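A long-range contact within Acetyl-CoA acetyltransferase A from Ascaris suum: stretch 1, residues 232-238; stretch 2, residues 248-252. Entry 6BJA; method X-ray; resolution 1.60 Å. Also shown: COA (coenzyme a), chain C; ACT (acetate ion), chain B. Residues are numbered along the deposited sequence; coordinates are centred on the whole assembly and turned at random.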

# COMPACT_ATOMS: atom_id res chain seq x y z
N LYS A 232 -33.87 6.23 14.37
CA LYS A 232 -32.93 5.17 13.99
C LYS A 232 -32.21 4.59 15.22
O LYS A 232 -31.69 3.47 15.18
CB LYS A 232 -31.93 5.74 12.99
CG LYS A 232 -31.23 4.72 12.13
CD LYS A 232 -30.59 5.40 10.94
CE LYS A 232 -30.28 4.40 9.85
NZ LYS A 232 -29.30 4.94 8.86
N VAL A 233 -32.21 5.34 16.31
CA VAL A 233 -31.42 4.99 17.49
C VAL A 233 -31.82 3.62 18.08
O VAL A 233 -30.96 2.82 18.39
CB VAL A 233 -31.53 6.10 18.56
CG1 VAL A 233 -30.96 5.65 19.90
CG2 VAL A 233 -30.84 7.37 18.06
N PRO A 234 -33.12 3.36 18.28
CA PRO A 234 -33.45 2.04 18.81
C PRO A 234 -33.34 0.92 17.79
O PRO A 234 -33.45 -0.25 18.16
CB PRO A 234 -34.91 2.21 19.28
CG PRO A 234 -35.43 3.33 18.46
CD PRO A 234 -34.28 4.27 18.30
N ALA A 235 -33.16 1.26 16.53
CA ALA A 235 -33.11 0.26 15.47
C ALA A 235 -31.70 -0.27 15.27
O ALA A 235 -31.51 -1.33 14.67
CB ALA A 235 -33.62 0.85 14.17
N LEU A 236 -30.71 0.48 15.75
CA LEU A 236 -29.32 0.08 15.55
C LEU A 236 -28.99 -1.20 16.29
O LEU A 236 -29.50 -1.46 17.37
CB LEU A 236 -28.38 1.19 16.03
CG LEU A 236 -28.51 2.54 15.34
CD1 LEU A 236 -27.40 3.43 15.85
CD2 LEU A 236 -28.46 2.42 13.83
N HIS A 237 -28.08 -1.98 15.70
CA HIS A 237 -27.56 -3.18 16.32
C HIS A 237 -26.31 -2.85 17.11
O HIS A 237 -25.56 -1.96 16.72
CB HIS A 237 -27.27 -4.23 15.24
CG HIS A 237 -28.42 -4.46 14.31
ND1 HIS A 237 -29.60 -5.05 14.71
CD2 HIS A 237 -28.59 -4.14 13.00
CE1 HIS A 237 -30.43 -5.10 13.69
NE2 HIS A 237 -29.85 -4.55 12.64
N PRO A 238 -26.09 -3.55 18.24
CA PRO A 238 -24.86 -3.34 19.01
C PRO A 238 -23.63 -3.47 18.13
O PRO A 238 -23.57 -4.39 17.32
CB PRO A 238 -24.91 -4.43 20.07
CG PRO A 238 -26.38 -4.63 20.29
CD PRO A 238 -27.02 -4.46 18.94
N ILE A 248 -24.06 -1.14 23.41
CA ILE A 248 -23.41 0.02 22.83
C ILE A 248 -23.50 0.00 21.30
O ILE A 248 -23.18 -1.01 20.66
CB ILE A 248 -21.93 0.11 23.30
CG1 ILE A 248 -21.87 0.21 24.83
CG2 ILE A 248 -21.23 1.31 22.66
CD1 ILE A 248 -20.46 0.23 25.42
N THR A 249 -23.93 1.13 20.75
CA THR A 249 -24.17 1.28 19.32
C THR A 249 -23.45 2.49 18.79
O THR A 249 -22.93 3.30 19.56
CB THR A 249 -25.65 1.47 19.00
OG1 THR A 249 -26.05 2.77 19.42
CG2 THR A 249 -26.49 0.43 19.71
N ALA A 250 -23.49 2.68 17.47
CA ALA A 250 -22.90 3.87 16.88
C ALA A 250 -23.53 5.14 17.44
O ALA A 250 -22.86 6.16 17.53
CB ALA A 250 -23.02 3.85 15.36
N ALA A 251 -24.81 5.08 17.82
CA ALA A 251 -25.51 6.27 18.27
C ALA A 251 -25.19 6.61 19.73
O ALA A 251 -25.18 7.79 20.07
CB ALA A 251 -27.03 6.10 18.10
N ASN A 252 -24.92 5.62 20.58
CA ASN A 252 -24.69 5.96 21.99
C ASN A 252 -23.20 5.87 22.33
O ASN A 252 -22.83 5.92 23.50
CB ASN A 252 -25.56 5.10 22.94
CG ASN A 252 -25.33 3.62 22.83
OD1 ASN A 252 -24.21 3.18 22.69
ND2 ASN A 252 -26.41 2.82 22.97
N1A COA C . -28.37 8.65 15.35
C2A COA C . -28.97 7.74 14.56
N3A COA C . -28.30 6.85 13.82
C4A COA C . -26.95 6.80 13.82
C5A COA C . -26.22 7.75 14.66
C6A COA C . -27.02 8.71 15.45
N6A COA C . -26.44 9.62 16.26
N7A COA C . -24.91 7.49 14.47
C8A COA C . -24.82 6.46 13.59
N9A COA C . -26.05 6.05 13.20
C1B COA C . -26.42 4.97 12.24
C2B COA C . -26.02 5.39 10.84
O2B COA C . -27.13 5.92 10.11
C3B COA C . -25.50 4.14 10.17
O3B COA C . -26.41 3.77 9.13
P3B COA C . -27.29 2.43 9.03
O7A COA C . -28.00 2.23 10.35
O8A COA C . -28.32 2.62 7.94
O9A COA C . -26.40 1.26 8.73
C4B COA C . -25.25 3.15 11.31
O4B COA C . -25.75 3.73 12.52
C5B COA C . -23.76 2.94 11.50
O5B COA C . -23.24 4.20 11.91
P1A COA C . -22.06 4.99 11.14
O1A COA C . -22.32 5.10 9.65
O2A COA C . -21.86 6.36 11.73
O3A COA C . -20.73 4.12 11.32
P2A COA C . -19.52 4.33 10.30
O4A COA C . -19.90 3.85 8.92
O5A COA C . -19.07 5.78 10.27
O6A COA C . -18.36 3.42 10.92
CBP COA C . -16.63 3.94 12.44
CCP COA C . -18.09 3.55 12.31
CDP COA C . -15.81 2.84 11.81
CEP COA C . -16.31 5.22 11.65
CAP COA C . -16.24 3.98 13.93
OAP COA C . -14.82 4.10 14.01
C9P COA C . -16.91 5.09 14.71
O9P COA C . -17.46 6.03 14.15
N8P COA C . -16.90 5.06 16.05
C7P COA C . -16.31 4.01 16.85
C6P COA C . -16.82 4.12 18.28
C5P COA C . -15.66 4.53 19.16
O5P COA C . -15.01 3.69 19.77
N4P COA C . -15.39 5.83 19.18
C3P COA C . -14.24 6.32 19.91
C2P COA C . -14.54 6.84 21.29
S1P COA C . -13.32 6.22 22.46
C ACT B . -31.00 -4.18 18.07
O ACT B . -30.27 -4.97 17.41
OXT ACT B . -30.72 -4.06 19.29
CH3 ACT B . -32.14 -3.44 17.44
O HOH W 1 -28.60 3.17 19.69
O HOH W 2 -24.40 0.40 15.84

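No direct hydrogen bond joins these two stretches. They are held by small apolar contacts, by a CA-H...O contact, by two bridging waters and by a coenzyme A molecule that touches both, and the surface buried between them is a modest 280 Å².

Ile248 meets stretch 1 through its backbone. Its CA-to-CB bond points away, and its carbonyl oxygen faces Pro238: Ile248 O lies 3.3 Å from Pro238 CA, a CA-H...O contact with an angle of 131° at the hydrogen. Any residue offers such a carbonyl; the isoleucine side chain is buried facing away from this contact. Proline is compatible with its position, since the contact uses a carbon-bound hydrogen and not the amide hydrogen it lacks.

The CA-to-CB bond of Thr249 points toward stretch 1, and the side chain uses both branches. Its methyl packs against the backbone, with Thr249 CG2 3.9 Å from His237 O and 4.2 Å from Pro238 CA. With chi1 at 72° (p), Thr249 OG1 donates to water 1 at 2.6 Å, and that water in turn donates to Val233 O at 2.7 Å. Thr249 OG1 also accepts hydrogen bonds from Asn252 N at 3.3 Å and, weakly, from Ala251 N at 3.1 Å, so one hydroxyl both shapes the local turn and links it to stretch 1. A threonine can do this because it carries a methyl and a hydroxyl on one short side chain.

Ala250 supplies the second bridge. Ala250 N donates to water 2 at 2.9 Å, and the water donates to His237 O at 2.8 Å. Its methyl touches both protein and ligand: Ala250 CB is 4.4 Å from Leu236 CD1 and 3.5 Å from COA O5B.

Ala251 makes the tightest apolar contact. Its CA-to-CB bond points toward stretch 1, where Ala251 CB lies 3.5 Å from Leu236 CD1 and 4.0 Å from Val233 CG2. Leu236, with chi1 m and chi2 t, extends CD1 to this methyl while Leu236 CD2 comes within 3.3 Å of COA O4B. Ala251 CB also sits 3.7 Å from COA C6A, and Val233 CG2 is 3.9 Å from COA N1A, so alanine's single methyl meets Leu236, Val233 and the adenine. Lys232, which does not touch stretch 2, reaches the coenzyme with an extended side chain; Lys232 NZ donates to COA O8A at 2.7 Å.

Asn252 makes no contact with stretch 1 but braces the turn that presents Thr249 and Ala251. Its amide suits the role: Asn252 OD1 accepts a hydrogen bond from Thr249 N at 2.8 Å with a nearly straight angle of 168°, while ND2 is bonded elsewhere in the structure.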